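Local coordinates for glycosyl hydrolases family 31 family protein (Aspergillus niger, PDB 6DRU) that releases alpha-xylose from the non-reducing terminal glucose of xyloglucan oligosaccharides, as a glycosidase of family GH31, at residues 263-268 / 306-311; 136-141 / 205-210; 490-495 / 526-531. One frame throughout, in Å; residues are numbered along the deposited sequence.

Contact 1 of 3, residues 263-268 / 306-311. With NAG (2-acetamido-2-deoxy-beta-D-glucopyranose), chain C.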
loop_
_atom_site.group_PDB
_atom_site.type_symbol
_atom_site.label_atom_id
_atom_site.label_comp_id
_atom_site.label_asym_id
_atom_site.label_seq_id
_atom_site.Cartn_x
_atom_site.Cartn_y
_atom_site.Cartn_z
ATOM N N THR A 263 -27.874 -28.843 -36.691
ATOM C CA THR A 263 -29.129 -29.147 -37.369
ATOM C C THR A 263 -30.250 -28.215 -36.925
ATOM O O THR A 263 -31.118 -27.867 -37.732
ATOM C CB THR A 263 -29.508 -30.611 -37.117
ATOM O OG1 THR A 263 -28.662 -31.465 -37.898
ATOM C CG2 THR A 263 -30.966 -30.879 -37.471
ATOM N N GLU A 264 -30.217 -27.749 -35.675
ATOM C CA GLU A 264 -31.210 -26.772 -35.237
ATOM C C GLU A 264 -31.051 -25.453 -35.984
ATOM O O GLU A 264 -32.046 -24.800 -36.322
ATOM C CB GLU A 264 -31.102 -26.552 -33.728
ATOM C CG GLU A 264 -32.058 -25.502 -33.190
ATOM C CD GLU A 264 -32.010 -25.385 -31.680
ATOM O OE1 GLU A 264 -31.467 -26.302 -31.027
ATOM O OE2 GLU A 264 -32.531 -24.382 -31.146
ATOM N N VAL A 265 -29.808 -25.049 -36.257
ATOM C CA VAL A 265 -29.574 -23.824 -37.014
ATOM C C VAL A 265 -30.011 -23.998 -38.462
ATOM O O VAL A 265 -30.563 -23.077 -39.074
ATOM C CB VAL A 265 -28.095 -23.409 -36.907
ATOM C CG1 VAL A 265 -27.796 -22.245 -37.835
ATOM C CG2 VAL A 265 -27.758 -23.044 -35.472
ATOM N N GLU A 266 -29.777 -25.179 -39.036
ATOM C CA GLU A 266 -30.170 -25.402 -40.423
ATOM C C GLU A 266 -31.688 -25.460 -40.573
ATOM O O GLU A 266 -32.232 -24.995 -41.581
ATOM C CB GLU A 266 -29.521 -26.676 -40.959
ATOM C CG GLU A 266 -28.032 -26.536 -41.233
ATOM C CD GLU A 266 -27.379 -27.846 -41.628
ATOM O OE1 GLU A 266 -27.880 -28.913 -41.218
ATOM O OE2 GLU A 266 -26.367 -27.806 -42.361
ATOM N N LEU A 267 -32.394 -26.016 -39.581
ATOM C CA LEU A 267 -33.853 -26.019 -39.647
ATOM C C LEU A 267 -34.422 -24.626 -39.426
ATOM O O LEU A 267 -35.507 -24.315 -39.929
ATOM C CB LEU A 267 -34.437 -26.998 -38.628
ATOM C CG LEU A 267 -34.039 -28.469 -38.768
ATOM C CD1 LEU A 267 -34.671 -29.306 -37.664
ATOM C CD2 LEU A 267 -34.408 -29.004 -40.143
ATOM N N LEU A 268 -33.712 -23.778 -38.680
ATOM C CA LEU A 268 -34.153 -22.398 -38.499
ATOM C C LEU A 268 -34.124 -21.639 -39.821
ATOM O O LEU A 268 -35.069 -20.914 -40.155
ATOM C CB LEU A 268 -33.278 -21.712 -37.453
ATOM C CG LEU A 268 -33.553 -20.244 -37.137
ATOM C CD1 LEU A 268 -34.933 -20.071 -36.529
ATOM C CD2 LEU A 268 -32.490 -19.748 -36.184
ATOM N N ALA A 306 -18.683 -25.121 -42.075
ATOM C CA ALA A 306 -18.652 -24.481 -43.386
ATOM C C ALA A 306 -19.895 -24.836 -44.192
ATOM O O ALA A 306 -20.418 -24.003 -44.942
ATOM C CB ALA A 306 -17.388 -24.882 -44.144
ATOM N N GLN A 307 -20.387 -26.069 -44.042
ATOM C CA GLN A 307 -21.631 -26.464 -44.692
ATOM C C GLN A 307 -22.839 -25.801 -44.048
ATOM O O GLN A 307 -23.806 -25.472 -44.743
ATOM C CB GLN A 307 -21.791 -27.983 -44.650
ATOM C CG GLN A 307 -22.940 -28.507 -45.491
ATOM C CD GLN A 307 -23.443 -29.854 -45.009
ATOM O OE1 GLN A 307 -22.685 -30.650 -44.457
ATOM N NE2 GLN A 307 -24.733 -30.109 -45.204
ATOM N N MET A 308 -22.803 -25.597 -42.730
ATOM C CA MET A 308 -23.925 -24.960 -42.051
ATOM C C MET A 308 -24.081 -23.514 -42.500
ATOM O O MET A 308 -25.190 -23.065 -42.812
ATOM C CB MET A 308 -23.735 -25.035 -40.537
ATOM C CG MET A 308 -24.830 -24.339 -39.744
ATOM S SD MET A 308 -24.434 -24.173 -37.994
ATOM C CE MET A 308 -23.019 -23.077 -38.073
ATOM N N SER A 309 -22.978 -22.766 -42.534
ATOM C CA SER A 309 -23.046 -21.368 -42.942
ATOM C C SER A 309 -23.453 -21.240 -44.404
ATOM O O SER A 309 -24.200 -20.324 -44.768
ATOM C CB SER A 309 -21.700 -20.688 -42.698
ATOM O OG SER A 309 -20.726 -21.155 -43.616
ATOM N N ALA A 310 -22.977 -22.152 -45.255
ATOM C CA ALA A 310 -23.341 -22.102 -46.667
ATOM C C ALA A 310 -24.809 -22.450 -46.867
ATOM O O ALA A 310 -25.486 -21.850 -47.710
ATOM C CB ALA A 310 -22.449 -23.042 -47.475
ATOM N N ARG A 311 -25.320 -23.415 -46.099
ATOM C CA ARG A 311 -26.732 -23.764 -46.199
ATOM C C ARG A 311 -27.615 -22.629 -45.699
ATOM O O ARG A 311 -28.682 -22.370 -46.267
ATOM C CB ARG A 311 -27.015 -25.048 -45.420
ATOM C CG ARG A 311 -28.351 -25.695 -45.761
ATOM C CD ARG A 311 -28.310 -26.392 -47.115
ATOM N NE ARG A 311 -29.635 -26.835 -47.544
ATOM C CZ ARG A 311 -30.289 -26.337 -48.590
ATOM N NH1 ARG A 311 -29.740 -25.379 -49.326
ATOM N NH2 ARG A 311 -31.493 -26.799 -48.903
HETATM C C1 NAG C . -30.243 -30.810 -32.513
HETATM C C2 NAG C . -30.620 -31.932 -31.567
HETATM C C3 NAG C . -31.930 -32.544 -31.901
HETATM C C4 NAG C . -32.984 -31.472 -32.051
HETATM C C5 NAG C . -32.517 -30.441 -33.054
HETATM C C6 NAG C . -33.540 -29.334 -33.172
HETATM C C7 NAG C . -28.697 -33.003 -30.501
HETATM C C8 NAG C . -28.840 -32.035 -29.355
HETATM N N2 NAG C . -29.601 -32.923 -31.587
HETATM O O3 NAG C . -32.285 -33.473 -30.904
HETATM O O4 NAG C . -34.185 -32.060 -32.486
HETATM O O5 NAG C . -31.302 -29.891 -32.611
HETATM O O6 NAG C . -33.803 -28.808 -31.890
HETATM O O7 NAG C . -27.815 -33.838 -30.487
#

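Contact 2 of 3, residues 136-141 / 205-210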
loop_
_atom_site.group_PDB
_atom_site.type_symbol
_atom_site.label_atom_id
_atom_site.label_comp_id
_atom_site.label_asym_id
_atom_site.label_seq_id
_atom_site.Cartn_x
_atom_site.Cartn_y
_atom_site.Cartn_z
ATOM N N SER A 136 -2.568 8.490 -7.175
ATOM C CA SER A 136 -3.990 8.687 -7.395
ATOM C C SER A 136 -4.264 10.177 -7.562
ATOM O O SER A 136 -3.598 11.021 -6.956
ATOM C CB SER A 136 -4.812 8.115 -6.238
ATOM O OG SER A 136 -5.053 9.095 -5.245
ATOM N N ALA A 137 -5.245 10.499 -8.401
ATOM C CA ALA A 137 -5.521 11.881 -8.766
ATOM C C ALA A 137 -6.989 12.199 -8.542
ATOM O O ALA A 137 -7.862 11.368 -8.808
ATOM C CB ALA A 137 -5.151 12.155 -10.227
ATOM N N GLU A 138 -7.250 13.406 -8.046
ATOM C CA GLU A 138 -8.602 13.918 -7.856
ATOM C C GLU A 138 -8.641 15.340 -8.398
ATOM O O GLU A 138 -8.065 16.251 -7.794
ATOM C CB GLU A 138 -9.002 13.880 -6.380
ATOM C CG GLU A 138 -9.162 12.473 -5.824
ATOM C CD GLU A 138 -9.305 12.449 -4.314
ATOM O OE1 GLU A 138 -8.363 11.994 -3.626
ATOM O OE2 GLU A 138 -10.357 12.890 -3.813
ATOM N N PHE A 139 -9.315 15.529 -9.527
ATOM C CA PHE A 139 -9.420 16.829 -10.178
ATOM C C PHE A 139 -10.846 17.346 -10.053
ATOM O O PHE A 139 -11.800 16.636 -10.386
ATOM C CB PHE A 139 -9.001 16.742 -11.647
ATOM C CG PHE A 139 -7.521 16.904 -11.863
ATOM C CD1 PHE A 139 -6.611 16.219 -11.073
ATOM C CD2 PHE A 139 -7.041 17.742 -12.856
ATOM C CE1 PHE A 139 -5.249 16.369 -11.267
ATOM C CE2 PHE A 139 -5.680 17.894 -13.057
ATOM C CZ PHE A 139 -4.783 17.208 -12.260
ATOM N N SER A 140 -10.984 18.579 -9.571
ATOM C CA SER A 140 -12.277 19.167 -9.258
ATOM C C SER A 140 -12.529 20.401 -10.114
ATOM O O SER A 140 -11.644 21.246 -10.283
ATOM C CB SER A 140 -12.359 19.537 -7.776
ATOM O OG SER A 140 -12.166 18.395 -6.959
ATOM N N PHE A 141 -13.746 20.502 -10.643
ATOM C CA PHE A 141 -14.166 21.632 -11.456
ATOM C C PHE A 141 -15.477 22.180 -10.909
ATOM O O PHE A 141 -16.291 21.439 -10.350
ATOM C CB PHE A 141 -14.339 21.234 -12.930
ATOM C CG PHE A 141 -13.160 20.496 -13.506
ATOM C CD1 PHE A 141 -13.087 19.113 -13.435
ATOM C CD2 PHE A 141 -12.128 21.185 -14.124
ATOM C CE1 PHE A 141 -12.005 18.431 -13.965
ATOM C CE2 PHE A 141 -11.043 20.508 -14.656
ATOM C CZ PHE A 141 -10.982 19.131 -14.577
ATOM N N ARG A 205 -19.795 21.088 -7.678
ATOM C CA ARG A 205 -18.461 20.640 -8.052
ATOM C C ARG A 205 -18.551 19.395 -8.920
ATOM O O ARG A 205 -19.288 18.461 -8.594
ATOM C CB ARG A 205 -17.605 20.335 -6.820
ATOM C CG ARG A 205 -16.229 19.791 -7.169
ATOM C CD ARG A 205 -15.419 19.470 -5.930
ATOM N NE ARG A 205 -16.003 18.355 -5.194
ATOM C CZ ARG A 205 -15.428 17.767 -4.151
ATOM N NH1 ARG A 205 -14.249 18.194 -3.715
ATOM N NH2 ARG A 205 -16.032 16.754 -3.546
ATOM N N THR A 206 -17.802 19.390 -10.017
ATOM C CA THR A 206 -17.610 18.201 -10.833
ATOM C C THR A 206 -16.216 17.652 -10.560
ATOM O O THR A 206 -15.225 18.381 -10.679
ATOM C CB THR A 206 -17.775 18.523 -12.320
ATOM O OG1 THR A 206 -19.104 19.000 -12.561
ATOM C CG2 THR A 206 -17.527 17.281 -13.161
ATOM N N ARG A 207 -16.137 16.373 -10.196
ATOM C CA ARG A 207 -14.875 15.772 -9.787
ATOM C C ARG A 207 -14.656 14.447 -10.502
ATOM O O ARG A 207 -15.545 13.590 -10.520
ATOM C CB ARG A 207 -14.829 15.558 -8.271
ATOM C CG ARG A 207 -13.514 14.982 -7.788
ATOM C CD ARG A 207 -13.485 14.847 -6.280
ATOM N NE ARG A 207 -12.554 15.792 -5.672
ATOM C CZ ARG A 207 -12.199 15.771 -4.392
ATOM N NH1 ARG A 207 -12.697 14.847 -3.581
ATOM N NH2 ARG A 207 -11.344 16.670 -3.923
ATOM N N PHE A 208 -13.467 14.284 -11.076
ATOM C CA PHE A 208 -13.019 13.027 -11.656
ATOM C C PHE A 208 -11.815 12.523 -10.875
ATOM O O PHE A 208 -10.966 13.315 -10.452
ATOM C CB PHE A 208 -12.651 13.195 -13.131
ATOM C CG PHE A 208 -13.797 13.630 -13.994
ATOM C CD1 PHE A 208 -14.088 14.975 -14.157
ATOM C CD2 PHE A 208 -14.587 12.695 -14.642
ATOM C CE1 PHE A 208 -15.146 15.381 -14.950
ATOM C CE2 PHE A 208 -15.647 13.093 -15.438
ATOM C CZ PHE A 208 -15.927 14.440 -15.591
ATOM N N THR A 209 -11.740 11.206 -10.684
ATOM C CA THR A 209 -10.642 10.597 -9.948
ATOM C C THR A 209 -10.020 9.473 -10.767
ATOM O O THR A 209 -10.667 8.880 -11.635
ATOM C CB THR A 209 -11.089 10.037 -8.585
ATOM O OG1 THR A 209 -11.930 8.895 -8.783
ATOM C CG2 THR A 209 -11.848 11.091 -7.789
ATOM N N ALA A 210 -8.752 9.192 -10.478
ATOM C CA ALA A 210 -8.018 8.095 -11.097
ATOM C C ALA A 210 -7.332 7.302 -9.996
ATOM O O ALA A 210 -6.570 7.870 -9.206
ATOM C CB ALA A 210 -6.995 8.615 -12.110
HETATM O O HOH W 1 -9.555 18.110 -6.435
#

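Contact 3 of 3, residues 490-495 / 526-531. With NAG (2-acetamido-2-deoxy-beta-D-glucopyranose), chain E; BGC (beta-D-glucopyranose), chain G.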
loop_
_atom_site.group_PDB
_atom_site.type_symbol
_atom_site.label_atom_id
_atom_site.label_comp_id
_atom_site.label_asym_id
_atom_site.label_seq_id
_atom_site.Cartn_x
_atom_site.Cartn_y
_atom_site.Cartn_z
ATOM N N SER A 490 -37.331 -9.369 -18.247
ATOM C CA SER A 490 -38.454 -9.297 -19.184
ATOM C C SER A 490 -39.720 -8.863 -18.443
ATOM O O SER A 490 -40.634 -9.646 -18.176
ATOM C CB SER A 490 -38.643 -10.633 -19.890
ATOM O OG SER A 490 -37.500 -10.974 -20.655
ATOM N N VAL A 491 -39.757 -7.573 -18.110
ATOM C CA VAL A 491 -40.909 -6.946 -17.475
ATOM C C VAL A 491 -41.140 -5.592 -18.133
ATOM O O VAL A 491 -40.317 -5.103 -18.910
ATOM C CB VAL A 491 -40.730 -6.778 -15.951
ATOM C CG1 VAL A 491 -40.789 -8.127 -15.254
ATOM C CG2 VAL A 491 -39.424 -6.064 -15.643
ATOM N N TRP A 492 -42.283 -4.983 -17.804
ATOM C CA TRP A 492 -42.670 -3.733 -18.453
ATOM C C TRP A 492 -41.754 -2.583 -18.056
ATOM O O TRP A 492 -41.374 -1.769 -18.905
ATOM C CB TRP A 492 -44.126 -3.400 -18.129
ATOM C CG TRP A 492 -45.097 -4.211 -18.917
ATOM C CD1 TRP A 492 -45.801 -5.297 -18.488
ATOM C CD2 TRP A 492 -45.468 -4.006 -20.285
ATOM N NE1 TRP A 492 -46.592 -5.779 -19.503
ATOM C CE2 TRP A 492 -46.405 -5.004 -20.618
ATOM C CE3 TRP A 492 -45.102 -3.072 -21.260
ATOM C CZ2 TRP A 492 -46.979 -5.096 -21.884
ATOM C CZ3 TRP A 492 -45.672 -3.167 -22.517
ATOM C CH2 TRP A 492 -46.601 -4.170 -22.816
ATOM N N ASP A 493 -41.391 -2.498 -16.774
ATOM C CA ASP A 493 -40.561 -1.390 -16.316
ATOM C C ASP A 493 -39.209 -1.375 -17.016
ATOM O O ASP A 493 -38.651 -0.299 -17.263
ATOM C CB ASP A 493 -40.376 -1.462 -14.800
ATOM C CG ASP A 493 -39.632 -0.262 -14.244
ATOM O OD1 ASP A 493 -39.907 0.874 -14.689
ATOM O OD2 ASP A 493 -38.772 -0.453 -13.357
ATOM N N THR A 494 -38.671 -2.551 -17.346
ATOM C CA THR A 494 -37.373 -2.614 -18.008
ATOM C C THR A 494 -37.421 -1.973 -19.389
ATOM O O THR A 494 -36.483 -1.274 -19.792
ATOM C CB THR A 494 -36.908 -4.065 -18.108
ATOM O OG1 THR A 494 -36.708 -4.599 -16.794
ATOM C CG2 THR A 494 -35.615 -4.158 -18.887
ATOM N N LEU A 495 -38.508 -2.195 -20.129
ATOM C CA LEU A 495 -38.614 -1.617 -21.464
ATOM C C LEU A 495 -38.561 -0.095 -21.419
ATOM O O LEU A 495 -38.006 0.534 -22.326
ATOM C CB LEU A 495 -39.904 -2.095 -22.132
ATOM C CG LEU A 495 -40.381 -1.352 -23.380
ATOM C CD1 LEU A 495 -39.462 -1.633 -24.549
ATOM C CD2 LEU A 495 -41.809 -1.742 -23.714
ATOM N N VAL A 526 -42.447 -12.062 -11.156
ATOM C CA VAL A 526 -43.544 -11.882 -12.102
ATOM C C VAL A 526 -43.778 -13.225 -12.782
ATOM O O VAL A 526 -42.934 -13.690 -13.559
ATOM C CB VAL A 526 -43.241 -10.779 -13.125
ATOM C CG1 VAL A 526 -44.459 -10.502 -13.978
ATOM C CG2 VAL A 526 -42.788 -9.513 -12.417
ATOM N N TRP A 527 -44.925 -13.849 -12.496
ATOM C CA TRP A 527 -45.122 -15.249 -12.868
ATOM C C TRP A 527 -45.053 -15.453 -14.377
ATOM O O TRP A 527 -44.545 -16.477 -14.848
ATOM C CB TRP A 527 -46.457 -15.760 -12.318
ATOM C CG TRP A 527 -47.669 -15.154 -12.969
ATOM C CD1 TRP A 527 -48.355 -14.050 -12.557
ATOM C CD2 TRP A 527 -48.336 -15.623 -14.148
ATOM N NE1 TRP A 527 -49.407 -13.801 -13.404
ATOM C CE2 TRP A 527 -49.417 -14.753 -14.390
ATOM C CE3 TRP A 527 -48.124 -16.694 -15.023
ATOM C CZ2 TRP A 527 -50.283 -14.919 -15.470
ATOM C CZ3 TRP A 527 -48.984 -16.858 -16.094
ATOM C CH2 TRP A 527 -50.051 -15.975 -16.308
ATOM N N TRP A 528 -45.549 -14.492 -15.153
ATOM C CA TRP A 528 -45.608 -14.625 -16.603
ATOM C C TRP A 528 -44.344 -14.151 -17.307
ATOM O O TRP A 528 -44.262 -14.264 -18.535
ATOM C CB TRP A 528 -46.816 -13.860 -17.159
ATOM C CG TRP A 528 -46.859 -12.414 -16.758
ATOM C CD1 TRP A 528 -47.584 -11.870 -15.740
ATOM C CD2 TRP A 528 -46.142 -11.330 -17.364
ATOM N NE1 TRP A 528 -47.370 -10.515 -15.677
ATOM C CE2 TRP A 528 -46.488 -10.159 -16.663
ATOM C CE3 TRP A 528 -45.245 -11.236 -18.432
ATOM C CZ2 TRP A 528 -45.964 -8.909 -16.990
ATOM C CZ3 TRP A 528 -44.727 -9.994 -18.757
ATOM C CH2 TRP A 528 -45.089 -8.848 -18.039
ATOM N N SER A 529 -43.369 -13.624 -16.569
ATOM C CA SER A 529 -42.195 -13.012 -17.180
ATOM C C SER A 529 -41.462 -14.002 -18.077
ATOM O O SER A 529 -41.068 -15.086 -17.635
ATOM C CB SER A 529 -41.258 -12.488 -16.092
ATOM O OG SER A 529 -40.086 -11.923 -16.653
ATOM N N GLY A 530 -41.288 -13.622 -19.341
ATOM C CA GLY A 530 -40.530 -14.403 -20.292
ATOM C C GLY A 530 -41.227 -15.621 -20.853
ATOM O O GLY A 530 -40.622 -16.340 -21.659
ATOM N N ASN A 531 -42.472 -15.884 -20.461
ATOM C CA ASN A 531 -43.195 -17.065 -20.922
ATOM C C ASN A 531 -43.861 -16.750 -22.256
ATOM O O ASN A 531 -44.860 -16.026 -22.305
ATOM C CB ASN A 531 -44.214 -17.517 -19.881
ATOM C CG ASN A 531 -44.653 -18.953 -20.085
ATOM O OD1 ASN A 531 -44.838 -19.404 -21.216
ATOM N ND2 ASN A 531 -44.811 -19.683 -18.989
HETATM C C1 NAG E . -40.743 3.820 -12.132
HETATM C C2 NAG E . -40.359 3.960 -10.674
HETATM C C3 NAG E . -40.021 2.658 -10.048
HETATM C C4 NAG E . -41.079 1.618 -10.343
HETATM C C5 NAG E . -41.352 1.557 -11.829
HETATM C C6 NAG E . -42.466 0.570 -12.105
HETATM C C7 NAG E . -39.376 6.111 -9.976
HETATM C C8 NAG E . -38.173 7.024 -9.868
HETATM N N2 NAG E . -39.240 4.829 -10.567
HETATM O O3 NAG E . -39.849 2.842 -8.661
HETATM O O4 NAG E . -40.626 0.359 -9.907
HETATM O O5 NAG E . -41.730 2.831 -12.284
HETATM O O6 NAG E . -43.632 0.971 -11.422
HETATM O O7 NAG E . -40.457 6.475 -9.560
HETATM C C2 BGC G . -53.721 -17.014 -14.281
HETATM C C3 BGC G . -52.971 -16.071 -13.347
HETATM C C4 BGC G . -52.467 -16.812 -12.114
HETATM C C5 BGC G . -51.734 -18.088 -12.506
HETATM C C6 BGC G . -51.296 -18.868 -11.271
HETATM C C1 BGC G . -52.912 -18.279 -14.543
HETATM O O2 BGC G . -53.982 -16.349 -15.521
HETATM O O3 BGC G . -53.841 -15.007 -12.944
HETATM O O4 BGC G . -51.582 -15.961 -11.376
HETATM O O5 BGC G . -52.591 -18.903 -13.302
HETATM O O6 BGC G . -49.891 -19.130 -11.346
#

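Contact 1 of 3, residues 263-268 / 306-311
Glu266 OE2 is the polar atom round which the outer side of this contact gathers: it lies 3.8 Å from Met308 CA and takes its hydrogen bond from Gln262 NE2, one helical turn earlier, while the amide of Gln307 stays beyond bonding distance. The two segments belong to neighbouring helices, 262-274 and 305-316, of the (beta/alpha)8 (TIM) barrel; each helix follows a parallel strand, so they run almost side by side in the same sense, 12° apart with axes 9.7 Å from each other. Glu266 leaves its helix with CG anti to the carbonyl carbon (chi1 -73°), which sets CG 4.2 Å from Met308 CG; the extended chain beyond it then carries the carboxylate to the partner helix. A residue with an aliphatic stem and a charged head suits this partly exposed position, its stem packing on Met308 and its carboxylate reaching the outer side.

Deeper in, Met308 supplies a flexible, polarisable filler. Its SD lies 3.9 Å from Val265 CG1, and the two side chains cross at about a right angle; compact, branched Val265 fits a place facing the next helix. Both also touch Trp302 and Met320, the latter on strand 319-328, while Met308 reaches Ile284, so the pair packs between the two helices and strands 281-284 and 319-328. On another flank of helix 262-274, Glu264 packs its CB against an N-glycan sugar. Arg311 aims its CB at Glu266, but the bend at chi2 (75°) turns CD, and the end of the chain leads away; Arg311 NE is 6.2 Å from Glu266 OE2, opposite charges without contact.

Contact 2 of 3, residues 136-141 / 205-210
Arg207 lies opposite Ser140 on the neighbouring strand and reaches diagonally to Glu138; its side chain can be followed outward atom by atom. CB and CG run past the backbone carbonyl of Phe139, CG coming within 3.5 Å of Phe139 O. The chain is extended as far as CD and then turns at chi3 (-111°), placing NE to donate to Ser140 OG at 2.9 Å with an N-H...O angle of 150°. At the tip, NH1 is 3.1 Å from Glu138 OE2, a salt bridge of charges alone, because the oxygen sits over one face of the guanidinium and no N-H points at it. NH2 makes a weak bond to a water that also takes a proton from Ser140 OG and donates to Glu138 O. Over the opposite face, Arg205 NH1 lies 3.2 Å above the plane of the Arg207 group.

The strands, 135-142 and 205-213, are antiparallel neighbours inside a five-stranded sheet of the N-terminal beta-sandwich region, joined by six backbone hydrogen bonds through the pairs Ala137-Ala210, Phe139-Phe208 and Phe141-Thr206. Those residues face the other sheet: Phe141 CE1 meets the edge of the Phe208 ring, 4.0 Å from its CD1, and Phe208 goes on to Phe189 and Trp191. At the other end of this face the small Ala137 and Ala210 meet through their CB atoms, 4.4 Å apart.

Two guanidiniums so close would be expected to repel; Glu138 and Asp168 of the second subunit, salt-bridged to Arg205 and in a weak, long ion pair with Arg207, probably offset this and link the polar face to that subunit.

Contact 3 of 3, residues 490-495 / 526-531
Ser490 and Val491 on one side and Trp528 on the other carry most of the buried surface, each by a different kind of contact. Ser490 contributes its backbone: Ser490 O accepts the hydroxyl proton of Ser529 OG at 2.8 Å, the donor standing well above the carbonyl plane (47° out of it). Ser529 OG is gripped twice, since the backbone N of Asp523 also donates to it; a small hydroxyl that both gives and accepts fits this buried position. Ser490 CB rests 4.0 Å from Gly530 N, while its own OG bonds to the carbonyl of Gly518. Gly530 is the third residue of a type II turn from Trp528 to Asn531, where a positive phi (77°) favours glycine.

Trp528 reaches the other segment with the far corner of its six-membered ring. CH2 comes to 3.6 Å from Trp492 CD1, which lies at the edge of the Trp528 ring. The indole planes are 62° apart. Val526 CG1 lies over one face of Trp528, toward its rim. Trp528 CB in turn sits over the centre of the Trp527 ring, and O4 of a bound glucose lies over the opposite face, toward the rim. Broad indoles offer both a face and an edge for contact.

Val491, at the N-cap position, brings CG1 to 3.7 Å from Val526 CG2, an apolar contact beside the Ser529-Ser490 bond.

Both segments lie in connections that follow barrel strands, the side where TIM-barrel active sites lie; the Ser490 side chain is about 10 Å from that of Asp487, the proton donor. Segment 490-495 ends the connection from strand 481-484 and begins helix 492-508, whereas segment 526-531 belongs to the next connection, from strand 513-514 to helix 535-548; Trp492 touches Leu540 and Arg543 of that second helix, and Trp528 touches Glu536.

Overall arrangement
Along the chain the order is contact 2, contact 1, contact 3, each closing before the next opens. Contact 2 joins two strands of a five-stranded sheet in the N-terminal beta-sandwich region, whereas contacts 1 and 3 both lie in the TIM-barrel domain. Their centres are about 32 Å apart, one between the early helices 262-274 and 305-316, the other between the connections that lead into the late helices 492-508 and 535-548. Between centres, contact 2 is about 53 Å from contact 1, across the chain's centre, and about 39 Å from contact 3. None touches another, so they hold separate parts of the enzyme: contact 3 lies near the proton donor Asp487, and two arginines of contact 2 reach Asp168 of the second subunit.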